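Local atomic coordinates of uncharacterized protein (PDB entry 3LPZ), a protein that probably acts in the Get pathway of tail-anchored protein biogenesis, as an alpha-solenoid Get4 protein that binds Get5. Residues A[223-227]-A[238-242]; A[243-247]-A[270-274]; A[38-42]-A[54-58]; A[100-104]-A[117-121]; A[198-203]-A[287-292]. All coordinates share one frame; numbering follows the deposited sequence. Where two conformers were deposited one is given.

Contact 1: A[223-227]-A[238-242]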
# COMPACT_ATOMS: atom_id res chain seq x y z
N GLY A 223 16.34 25.21 -10.90
CA GLY A 223 16.89 25.44 -12.25
C GLY A 223 16.26 24.59 -13.36
O GLY A 223 16.47 24.86 -14.55
N LEU A 224 15.48 23.56 -12.97
CA LEU A 224 14.97 22.58 -13.91
C LEU A 224 13.83 23.16 -14.76
O LEU A 224 12.79 23.56 -14.22
CB LEU A 224 14.48 21.32 -13.15
CG LEU A 224 13.87 20.16 -13.97
CD1 LEU A 224 14.93 19.49 -14.84
CD2 LEU A 224 13.24 19.11 -13.06
N THR A 225 14.02 23.22 -16.08
CA THR A 225 13.04 23.82 -16.98
C THR A 225 11.71 23.11 -16.83
O THR A 225 11.64 21.87 -16.85
CB THR A 225 13.49 23.81 -18.42
OG1 THR A 225 14.77 24.44 -18.49
CG2 THR A 225 12.46 24.53 -19.38
N VAL A 226 10.66 23.90 -16.63
CA VAL A 226 9.33 23.37 -16.41
C VAL A 226 8.28 24.32 -16.99
O VAL A 226 8.43 25.55 -16.93
CB VAL A 226 9.07 23.06 -14.89
CG1 VAL A 226 9.24 24.33 -14.00
CG2 VAL A 226 7.69 22.43 -14.69
N GLN A 227 7.23 23.72 -17.55
CA GLN A 227 6.11 24.45 -18.12
C GLN A 227 4.81 23.90 -17.54
O GLN A 227 4.74 22.73 -17.14
CB GLN A 227 6.09 24.29 -19.64
CG GLN A 227 7.29 24.94 -20.28
CD GLN A 227 7.55 24.48 -21.68
OE1 GLN A 227 7.10 23.40 -22.09
NE2 GLN A 227 8.28 25.28 -22.44
N ILE A 238 5.14 19.99 -17.64
CA ILE A 238 5.97 19.46 -18.70
C ILE A 238 7.43 19.81 -18.40
O ILE A 238 7.77 20.96 -18.11
CB ILE A 238 5.54 20.06 -20.08
CG1 ILE A 238 4.10 19.62 -20.38
CG2 ILE A 238 6.55 19.72 -21.21
CD1 ILE A 238 3.91 18.03 -20.60
N PHE A 239 8.29 18.79 -18.47
CA PHE A 239 9.73 18.94 -18.26
C PHE A 239 10.46 18.56 -19.53
O PHE A 239 10.62 17.37 -19.80
CB PHE A 239 10.19 18.01 -17.13
CG PHE A 239 9.55 18.30 -15.81
CD1 PHE A 239 10.11 19.26 -14.95
CD2 PHE A 239 8.39 17.64 -15.43
CE1 PHE A 239 9.51 19.56 -13.74
CE2 PHE A 239 7.77 17.95 -14.18
CZ PHE A 239 8.34 18.88 -13.34
N PRO A 240 10.94 19.55 -20.29
CA PRO A 240 11.61 19.23 -21.57
C PRO A 240 12.75 18.25 -21.43
O PRO A 240 12.97 17.46 -22.36
CB PRO A 240 12.12 20.60 -22.04
CG PRO A 240 11.10 21.56 -21.46
CD PRO A 240 10.87 21.01 -20.06
N SER A 241 13.46 18.24 -20.30
CA SER A 241 14.60 17.32 -20.17
C SER A 241 14.21 15.94 -19.67
O SER A 241 15.08 15.08 -19.52
CB SER A 241 15.64 17.90 -19.22
OG SER A 241 15.07 18.00 -17.93
N LEU A 242 12.93 15.71 -19.39
CA LEU A 242 12.50 14.43 -18.81
C LEU A 242 11.30 13.87 -19.61
O LEU A 242 10.16 13.90 -19.15
CB LEU A 242 12.17 14.60 -17.32
CG LEU A 242 13.32 15.01 -16.38
CD1 LEU A 242 12.79 15.45 -15.01
CD2 LEU A 242 14.37 13.90 -16.22
O HOH W 1 13.35 19.92 -18.01
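Leu224 and Val226 both reach the ring of Phe239, each in its own way. The Leu224 side chain meets the ring at about a right angle, with CD2 3.7 Å from Phe239 CD1. Val226 lies beside Phe239 and points the same way. Its CG2 comes 3.5 Å from Phe239 CE1. That methyl is placed anti to the Val226 backbone N, while CG1 takes the position between N and the carbonyl carbon (chi1 59°). Leu217 and Val218 of helix 203-220 and Leu245 of helix 243-256 also touch the Phe239 side chain. On a more exposed side, the Thr225 and Pro240 side chains cross at about a right angle, with Thr225 CG2 3.9 Å from Pro240 CG. Backbone bonds fix the register. Gln227 N donates to Ile238 O at 2.9 Å, and Ile238 N donates to Gln227 O at 2.8 Å, nearly straight at 171°. Where the chains part, a water bridges them. It donates to Thr225 O and accepts from Ser241 N, each at 2.8 Å. Gln227 and Ile238 form a hydrogen-bonded antiparallel pair at the start of a small two-stranded beta hairpin. A type I turn from Phe239 to Leu242 then leads the chain into helix 243-256.

Contact 2: A[243-247]-A[270-274]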
# COMPACT_ATOMS: atom_id res chain seq x y z
N PRO A 243 11.57 13.39 -20.84
CA PRO A 243 10.48 12.92 -21.73
C PRO A 243 9.49 11.90 -21.11
O PRO A 243 8.30 11.94 -21.41
CB PRO A 243 11.21 12.29 -22.92
CG PRO A 243 12.67 12.38 -22.65
CD PRO A 243 12.89 13.35 -21.51
N LEU A 244 9.98 10.96 -20.30
CA LEU A 244 9.07 9.94 -19.74
C LEU A 244 8.17 10.51 -18.66
O LEU A 244 7.11 9.96 -18.36
CB LEU A 244 9.85 8.76 -19.15
CG LEU A 244 10.34 7.72 -20.16
CD1 LEU A 244 11.02 6.58 -19.39
CD2 LEU A 244 9.22 7.23 -21.08
N LEU A 245 8.59 11.59 -18.03
CA LEU A 245 7.69 12.26 -17.09
C LEU A 245 6.55 12.93 -17.89
O LEU A 245 5.38 12.98 -17.46
CB LEU A 245 8.47 13.27 -16.27
CG LEU A 245 8.33 13.14 -14.76
CD1 LEU A 245 9.18 14.19 -13.99
CD2 LEU A 245 6.86 13.23 -14.36
N ASN A 246 6.90 13.44 -19.06
CA ASN A 246 5.90 14.00 -19.97
C ASN A 246 4.94 12.95 -20.47
O ASN A 246 3.74 13.20 -20.53
CB ASN A 246 6.59 14.71 -21.14
CG ASN A 246 7.48 15.83 -20.66
OD1 ASN A 246 7.22 16.41 -19.60
ND2 ASN A 246 8.54 16.13 -21.41
N PHE A 247 5.45 11.76 -20.76
CA PHE A 247 4.61 10.62 -21.07
C PHE A 247 3.59 10.35 -19.95
O PHE A 247 2.38 10.17 -20.21
CB PHE A 247 5.48 9.37 -21.26
CG PHE A 247 4.69 8.11 -21.41
CD1 PHE A 247 4.10 7.78 -22.64
CD2 PHE A 247 4.52 7.25 -20.33
CE1 PHE A 247 3.36 6.58 -22.79
CE2 PHE A 247 3.78 6.07 -20.46
CZ PHE A 247 3.20 5.73 -21.69
N TYR A 270 6.57 7.99 -27.78
CA TYR A 270 7.57 7.73 -26.74
C TYR A 270 8.17 6.34 -26.85
O TYR A 270 8.82 5.88 -25.89
CB TYR A 270 6.95 7.94 -25.33
CG TYR A 270 6.69 9.41 -25.04
CD1 TYR A 270 7.74 10.24 -24.63
CD2 TYR A 270 5.42 9.97 -25.21
CE1 TYR A 270 7.55 11.59 -24.40
CE2 TYR A 270 5.21 11.34 -24.97
CZ TYR A 270 6.29 12.14 -24.55
OH TYR A 270 6.13 13.48 -24.29
N GLU A 271 7.97 5.68 -28.00
CA GLU A 271 8.48 4.32 -28.23
C GLU A 271 9.95 4.17 -27.88
O GLU A 271 10.30 3.27 -27.12
CB GLU A 271 8.20 3.81 -29.65
CG GLU A 271 8.58 2.35 -29.85
CD GLU A 271 8.35 1.82 -31.26
OE1 GLU A 271 8.01 2.62 -32.17
OE2 GLU A 271 8.54 0.60 -31.47
N ALA A 272 10.82 5.06 -28.38
CA ALA A 272 12.26 4.91 -28.10
C ALA A 272 12.55 5.00 -26.60
O ALA A 272 13.32 4.18 -26.05
CB ALA A 272 13.11 5.92 -28.89
N ASN A 273 11.94 5.98 -25.94
CA ASN A 273 12.17 6.22 -24.51
C ASN A 273 11.68 5.05 -23.68
O ASN A 273 12.34 4.63 -22.73
CB ASN A 273 11.45 7.49 -24.03
CG ASN A 273 11.70 8.68 -24.94
OD1 ASN A 273 12.57 9.51 -24.68
ND2 ASN A 273 10.95 8.75 -26.03
N LEU A 274 10.50 4.54 -24.05
CA LEU A 274 9.91 3.41 -23.33
C LEU A 274 10.74 2.14 -23.51
O LEU A 274 10.88 1.37 -22.58
CB LEU A 274 8.46 3.17 -23.79
CG LEU A 274 7.43 4.24 -23.39
CD1 LEU A 274 6.13 4.10 -24.22
CD2 LEU A 274 7.15 4.19 -21.88
O HOH W 2 8.55 15.05 -24.37
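Water 2 joins Tyr270 to Asn246: it lies 2.9 Å from Tyr270 OH and accepts a hydrogen bond from Asn246 ND2 at 3.2 Å. The other end of this amide, OD1, accepts from the backbone N of Phe239, so Asn246 ties the preceding turn to the helix contact. Tyr270 OH also touches Asn246 CB, 3.4 Å away. The tyrosine ring lies against the first turn of helix 243-256. Phe247 CB sits over the centre of its face, 3.9 Å from the centroid. The Phe247 ring then turns its edge to the same tyrosine in an offset edge-to-face pair, with planes at 71°. Its CG stands anti to the backbone N (chi1 173°), which carries the phenyl group along the tyrosine toward Tyr270 CB. Leu274 CD2 lies over one face of the Phe247 ring, 4.2 Å from the centroid. The same methyl meets Leu244 CD2 at 3.8 Å. Leu244 CD2 also touches Asn273 CB, and Asn273 OD1 lies beside the Pro243 ring. Trp281 also touches Phe247 and Leu274. The contact is helix-to-helix packing in the alpha-solenoid, where the N-terminal turn of helix 243-256 meets the N-cap Tyr270 and first turn of helix 271-275.

Contact 3: A[38-42]-A[54-58]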
# COMPACT_ATOMS: atom_id res chain seq x y z
N THR A 38 -3.60 -12.74 32.29
CA THR A 38 -4.49 -11.93 31.41
C THR A 38 -5.22 -12.83 30.39
O THR A 38 -6.42 -12.67 30.16
CB THR A 38 -3.71 -10.80 30.70
OG1 THR A 38 -3.05 -10.00 31.70
CG2 THR A 38 -4.64 -9.89 29.84
N ARG A 39 -4.49 -13.77 29.78
CA ARG A 39 -5.09 -14.71 28.81
C ARG A 39 -6.22 -15.50 29.45
O ARG A 39 -7.27 -15.69 28.83
CB ARG A 39 -4.07 -15.73 28.28
CG ARG A 39 -2.96 -15.16 27.42
CD ARG A 39 -2.04 -16.32 27.00
NE ARG A 39 -2.77 -17.40 26.32
CZ ARG A 39 -2.48 -18.70 26.41
NH1 ARG A 39 -1.49 -19.13 27.20
NH2 ARG A 39 -3.23 -19.58 25.74
N LEU A 40 -5.98 -16.01 30.66
CA LEU A 40 -6.98 -16.80 31.36
C LEU A 40 -8.23 -15.95 31.67
O LEU A 40 -9.34 -16.38 31.40
CB LEU A 40 -6.41 -17.44 32.64
CG LEU A 40 -7.20 -18.55 33.34
CD1 LEU A 40 -7.32 -19.86 32.49
CD2 LEU A 40 -6.53 -18.87 34.69
N VAL A 41 -8.04 -14.76 32.20
CA VAL A 41 -9.18 -13.91 32.53
C VAL A 41 -10.00 -13.53 31.27
O VAL A 41 -11.25 -13.63 31.26
CB VAL A 41 -8.72 -12.65 33.30
CG1 VAL A 41 -9.85 -11.71 33.52
CG2 VAL A 41 -8.11 -13.06 34.65
N ALA A 42 -9.29 -13.10 30.21
CA ALA A 42 -9.94 -12.76 28.96
C ALA A 42 -10.70 -13.97 28.39
O ALA A 42 -11.84 -13.82 27.91
CB ALA A 42 -8.90 -12.26 27.92
N ALA A 54 -13.44 -8.92 27.35
CA ALA A 54 -12.24 -9.57 26.88
C ALA A 54 -11.38 -8.58 26.08
O ALA A 54 -10.17 -8.54 26.26
CB ALA A 54 -12.58 -10.78 26.01
N VAL A 55 -12.03 -7.81 25.20
CA VAL A 55 -11.35 -6.83 24.37
C VAL A 55 -10.68 -5.73 25.20
O VAL A 55 -9.52 -5.38 24.93
CB VAL A 55 -12.33 -6.20 23.29
CG1 VAL A 55 -11.77 -4.86 22.73
CG2 VAL A 55 -12.58 -7.18 22.17
N ASP A 56 -11.39 -5.18 26.18
CA ASP A 56 -10.83 -4.08 26.98
C ASP A 56 -9.61 -4.60 27.74
O ASP A 56 -8.58 -3.95 27.79
CB ASP A 56 -11.85 -3.49 27.96
CG ASP A 56 -12.88 -2.59 27.29
OD1 ASP A 56 -12.70 -2.16 26.13
OD2 ASP A 56 -13.91 -2.31 27.93
N ILE A 57 -9.74 -5.80 28.32
CA ILE A 57 -8.63 -6.42 29.05
C ILE A 57 -7.41 -6.65 28.15
O ILE A 57 -6.30 -6.22 28.49
CB ILE A 57 -9.07 -7.74 29.73
CG1 ILE A 57 -10.08 -7.43 30.85
CG2 ILE A 57 -7.84 -8.51 30.28
CD1 ILE A 57 -10.89 -8.62 31.29
N LEU A 58 -7.61 -7.33 27.03
CA LEU A 58 -6.49 -7.60 26.11
C LEU A 58 -5.84 -6.33 25.56
O LEU A 58 -4.60 -6.22 25.51
CB LEU A 58 -6.96 -8.51 24.94
CG LEU A 58 -7.31 -9.93 25.42
CD1 LEU A 58 -8.00 -10.73 24.32
CD2 LEU A 58 -6.07 -10.66 25.91
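Helices 28-47 and 51-67 form an antiparallel helical hairpin near the N-terminal end of the alpha-solenoid. The 38-42 and 54-58 segments run at 167° to each other, with axes 9.5 Å apart at closest approach. The backbones come nearest toward the connecting turn, where the CA atoms of Ala42 and Ala54 are 4.4 Å apart. Two small residues make this approach possible. Ala54 CB rests against the backbone carbonyl of Ala42, 3.7 Å from its O. The methyl of Ala42 is in turn met by the branched end of Leu58, with Leu58 CG 3.8 Å from Ala42 CB. Both methyls of Leu58 also lie near this CB, so the leucine end fits round it. Farther from the turn, Ile57 uses its two branches for different partners. Its longer branch ends in CD1, 4.0 Å from Val41 CG1, and the two side chains cross at about a right angle. Helix 11-25 adds Ile12 and Ile16 to the surroundings of Ile57, while Leu80 and Thr84 of helix 71-88 touch Leu58. Thr38 turns its hydroxyl back to its own helix, where OG1 bonds to Ala34 O. With OG1 beside the backbone N (chi1 -56°), the methyl is left for apolar packing. The Thr38 and Ile57 side chains pass in opposite directions, and their CG2 methyls meet at 3.5 Å.

Contact 4: A[100-104]-A[117-121]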
# COMPACT_ATOMS: atom_id res chain seq x y z
N LEU A 100 -6.54 -1.29 17.86
CA LEU A 100 -5.49 -1.98 17.09
C LEU A 100 -4.34 -1.02 16.75
O LEU A 100 -3.16 -1.41 16.85
CB LEU A 100 -6.06 -2.67 15.83
CG LEU A 100 -7.04 -3.82 16.16
CD1 LEU A 100 -7.73 -4.33 14.89
CD2 LEU A 100 -6.31 -5.01 16.83
N LEU A 101 -4.68 0.22 16.39
CA LEU A 101 -3.64 1.25 16.14
C LEU A 101 -2.88 1.60 17.41
O LEU A 101 -1.68 1.86 17.36
CB LEU A 101 -4.24 2.53 15.50
CG LEU A 101 -4.81 2.33 14.10
CD1 LEU A 101 -5.58 3.57 13.70
CD2 LEU A 101 -3.68 2.04 13.07
N GLY A 102 -3.57 1.60 18.55
CA GLY A 102 -2.89 1.84 19.82
C GLY A 102 -1.83 0.76 20.08
O GLY A 102 -0.73 1.08 20.59
N CYS A 103 -2.15 -0.50 19.78
CA CYS A 103 -1.14 -1.58 19.92
C CYS A 103 -0.01 -1.44 18.90
O CYS A 103 1.19 -1.50 19.25
CB CYS A 103 -1.79 -2.97 19.78
SG CYS A 103 -2.96 -3.38 21.10
N LEU A 104 -0.39 -1.23 17.64
CA LEU A 104 0.55 -1.13 16.51
C LEU A 104 1.69 -0.16 16.77
O LEU A 104 2.88 -0.48 16.54
CB LEU A 104 -0.19 -0.68 15.24
CG LEU A 104 0.66 -0.62 13.94
CD1 LEU A 104 1.22 -1.99 13.61
CD2 LEU A 104 -0.16 -0.06 12.72
N PHE A 117 1.23 -9.63 13.85
CA PHE A 117 0.13 -8.74 14.25
C PHE A 117 -0.43 -7.99 13.03
O PHE A 117 -1.65 -7.94 12.84
CB PHE A 117 0.57 -7.76 15.33
CG PHE A 117 -0.49 -6.77 15.71
CD1 PHE A 117 -1.63 -7.18 16.41
CD2 PHE A 117 -0.38 -5.43 15.32
CE1 PHE A 117 -2.64 -6.25 16.77
CE2 PHE A 117 -1.39 -4.50 15.66
CZ PHE A 117 -2.52 -4.93 16.39
N VAL A 118 0.46 -7.44 12.20
CA VAL A 118 0.03 -6.65 11.04
C VAL A 118 -0.74 -7.53 10.07
O VAL A 118 -1.82 -7.14 9.60
CB VAL A 118 1.21 -5.91 10.33
CG1 VAL A 118 0.83 -5.45 8.89
CG2 VAL A 118 1.67 -4.69 11.21
N LYS A 119 -0.21 -8.71 9.79
CA LYS A 119 -0.90 -9.67 8.95
C LYS A 119 -2.30 -10.02 9.48
O LYS A 119 -3.28 -10.00 8.71
CB LYS A 119 -0.06 -10.94 8.82
CG LYS A 119 -0.41 -11.83 7.67
CD LYS A 119 -1.42 -12.91 8.04
CE LYS A 119 -1.54 -13.94 6.89
NZ LYS A 119 -2.98 -14.31 6.64
N GLU A 120 -2.40 -10.33 10.78
CA GLU A 120 -3.69 -10.73 11.35
C GLU A 120 -4.70 -9.60 11.31
O GLU A 120 -5.86 -9.82 10.93
CB GLU A 120 -3.53 -11.26 12.79
CG GLU A 120 -2.69 -12.57 12.87
CD GLU A 120 -3.34 -13.78 12.18
OE1 GLU A 120 -4.57 -13.83 11.98
OE2 GLU A 120 -2.59 -14.71 11.83
N MET A 121 -4.26 -8.41 11.71
CA MET A 121 -5.10 -7.22 11.82
C MET A 121 -5.69 -6.86 10.42
O MET A 121 -6.90 -6.61 10.28
CB MET A 121 -4.22 -6.08 12.39
CG MET A 121 -4.81 -4.67 12.38
SD MET A 121 -3.57 -3.39 12.76
CE MET A 121 -2.68 -3.17 11.22
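Phe117 reaches from helix 112-128 to the last turn of helix 94-104, with Leu100, Cys103 and Leu104 about its ring. Its CB points toward the opposing helix. A chi1 of 176° swings CG to the far side from the backbone N and sends the ring toward helix 94-104. Next along the ring, CD2 lies 4.2 Å from Leu104 CD1. On the same side, CE2 lies near Leu100 O and also meets Leu104 CB at 4.0 Å. CE1, on the other side, faces Leu100 CD2. At the tip, CZ is 3.8 Å from the same Leu100 methyl and 4.0 Å from Cys103 CB. The carbonyl O of Leu100 lies at the ring edge, near its plane, 3.6 Å from CZ. That oxygen already accepts the helical bond from Leu104 N. Two further pairs extend the apolar seam. Leu104 CD1 touches Val118 CG2 at 3.6 Å. Leu100 and Met121 run alongside each other, pointing opposite ways, with Leu100 CD1 3.9 Å from Met121 CG. The two segments are antiparallel at 167°, and their axes are 11.5 Å apart at closest approach, with large side chains between them. Phe107, in the connection between the helices, also meets the Phe117 ring. Helix 71-88 packs on Leu100 and Phe117, helix 136-148 on Leu104 and Met121, and helix 51-67 on Cys103, so this pair is buried among three other solenoid helices.

Contact 5: A[198-203]-A[287-292]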
# COMPACT_ATOMS: atom_id res chain seq x y z
N LEU A 198 -3.45 4.08 -10.68
CA LEU A 198 -4.23 3.81 -11.89
C LEU A 198 -4.65 2.33 -11.95
O LEU A 198 -5.79 2.03 -12.27
CB LEU A 198 -3.47 4.19 -13.17
CG LEU A 198 -3.25 5.69 -13.42
CD1 LEU A 198 -2.47 5.90 -14.74
CD2 LEU A 198 -4.59 6.46 -13.38
N LEU A 199 -3.73 1.43 -11.62
CA LEU A 199 -4.02 -0.02 -11.62
C LEU A 199 -5.12 -0.46 -10.64
O LEU A 199 -5.76 -1.48 -10.88
CB LEU A 199 -2.75 -0.84 -11.38
CG LEU A 199 -1.70 -0.77 -12.50
CD1 LEU A 199 -0.42 -1.56 -12.06
CD2 LEU A 199 -2.24 -1.31 -13.81
N VAL A 200 -5.31 0.25 -9.54
CA VAL A 200 -6.42 -0.06 -8.61
C VAL A 200 -7.58 0.91 -8.83
O VAL A 200 -8.39 1.14 -7.93
CB VAL A 200 -5.96 -0.09 -7.11
CG1 VAL A 200 -4.95 -1.23 -6.92
CG2 VAL A 200 -5.34 1.27 -6.68
N ALA A 201 -7.61 1.51 -10.02
CA ALA A 201 -8.74 2.32 -10.49
C ALA A 201 -8.99 3.52 -9.59
O ALA A 201 -10.14 3.88 -9.32
CB ALA A 201 -10.01 1.43 -10.60
N ASN A 202 -7.91 4.15 -9.13
CA ASN A 202 -8.01 5.31 -8.29
C ASN A 202 -7.29 6.49 -8.98
O ASN A 202 -6.15 6.80 -8.67
CB ASN A 202 -7.38 5.03 -6.92
CG ASN A 202 -7.78 6.07 -5.87
OD1 ASN A 202 -8.24 7.15 -6.21
ND2 ASN A 202 -7.57 5.74 -4.59
N VAL A 203 -7.97 7.09 -9.94
CA VAL A 203 -7.45 8.18 -10.73
C VAL A 203 -7.16 9.39 -9.85
O VAL A 203 -6.16 10.05 -10.04
CB VAL A 203 -8.41 8.54 -11.91
CG1 VAL A 203 -7.82 9.67 -12.78
CG2 VAL A 203 -8.60 7.30 -12.78
N LEU A 287 -2.35 -3.28 -18.72
CA LEU A 287 -3.54 -3.25 -17.86
C LEU A 287 -4.25 -1.91 -17.91
O LEU A 287 -5.49 -1.85 -17.96
CB LEU A 287 -3.21 -3.63 -16.41
CG LEU A 287 -3.15 -5.13 -16.14
CD1 LEU A 287 -2.61 -5.39 -14.75
CD2 LEU A 287 -4.53 -5.80 -16.28
N ILE A 288 -3.46 -0.84 -17.94
CA ILE A 288 -3.99 0.51 -18.10
C ILE A 288 -4.70 0.72 -19.45
O ILE A 288 -5.78 1.29 -19.48
CB ILE A 288 -2.85 1.57 -17.86
CG1 ILE A 288 -2.52 1.65 -16.35
CG2 ILE A 288 -3.23 2.96 -18.45
CD1 ILE A 288 -1.22 2.38 -16.02
N ALA A 289 -4.09 0.27 -20.55
CA ALA A 289 -4.74 0.30 -21.87
C ALA A 289 -6.08 -0.46 -21.89
O ALA A 289 -7.04 -0.01 -22.52
CB ALA A 289 -3.82 -0.27 -22.99
N GLU A 290 -6.12 -1.60 -21.22
CA GLU A 290 -7.39 -2.32 -21.06
C GLU A 290 -8.40 -1.57 -20.19
O GLU A 290 -9.54 -1.38 -20.60
CB GLU A 290 -7.15 -3.73 -20.54
CG GLU A 290 -8.38 -4.65 -20.56
CD GLU A 290 -8.04 -6.04 -20.03
OE1 GLU A 290 -8.05 -6.26 -18.80
OE2 GLU A 290 -7.72 -6.92 -20.86
N MET A 291 -7.97 -1.11 -19.01
CA MET A 291 -8.87 -0.47 -18.04
C MET A 291 -9.48 0.85 -18.51
O MET A 291 -10.66 1.11 -18.31
CB MET A 291 -8.14 -0.23 -16.72
CG MET A 291 -7.73 -1.48 -16.00
SD MET A 291 -6.72 -1.12 -14.57
CE MET A 291 -7.98 -0.65 -13.37
N TYR A 292 -8.66 1.68 -19.16
CA TYR A 292 -9.07 3.06 -19.46
C TYR A 292 -9.38 3.33 -20.93
O TYR A 292 -10.01 4.34 -21.27
CB TYR A 292 -8.00 4.05 -18.96
CG TYR A 292 -7.84 3.98 -17.45
CD1 TYR A 292 -8.73 4.65 -16.61
CD2 TYR A 292 -6.84 3.19 -16.87
CE1 TYR A 292 -8.62 4.57 -15.21
CE2 TYR A 292 -6.71 3.09 -15.46
CZ TYR A 292 -7.61 3.77 -14.64
OH TYR A 292 -7.49 3.68 -13.26
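Leu198 and Ile288 make the apolar centre, their side chains crossing at a slant with the two CD1 atoms 3.9 Å apart. Leu252 of helix 243-256 also touches Leu198. Leu199 starts out pointing away from helix 282-293, but its end comes back. Its CD2 meets Leu287 CB at 3.6 Å and Ile288 CG1 at 3.9 Å. In the conformer given, one of two, Met291 bends at its last torsion (chi3 80°) and sets CE near Leu199 O and Ala201 CB, so this contact is less certain. On the Tyr292 side, Val203 CG2 packs 3.7 Å from Tyr292 CE1. Val255 touches both of these side chains. The polar edge is the hydroxyl of Tyr292. It donates to Leu198 O at 2.6 Å, in the carbonyl plane and on a lone pair, with a C=O...donor angle of 124°. The same oxygen accepts from Ala201 N, so two bonds grip it. Ala201, with positive phi, is the C-prime residue of a Schellman motif. Asn202 follows as N-cap of the next helix, its OD1 bonded to Ala205 N. The tyrosine thus bonds to the Schellman end of helix 186-199, at the tight turn between two consecutive solenoid helices.

Overall arrangement
Contacts 3 and 4 are buried and mainly apolar, with no hydrogen bond across their segments. Each joins two antiparallel helices, and their centres are 16 Å apart. Small alanines bring the helices close in contact 3, whereas a phenylalanine lies between more widely spaced axes in contact 4. Contacts 1, 2 and 5 lie on the opposite side of the chain's centre from contact 3. Contact 1, at the surface, joins backbone bonds and a water to packing round one buried phenylalanine. Contact 2 is partly buried and aromatic. These two touch each other, and both bear on helix 243-256. Contact 5, also partly buried, joins helix ends 84 residues apart in sequence and encloses contacts 1 and 2 along the chain.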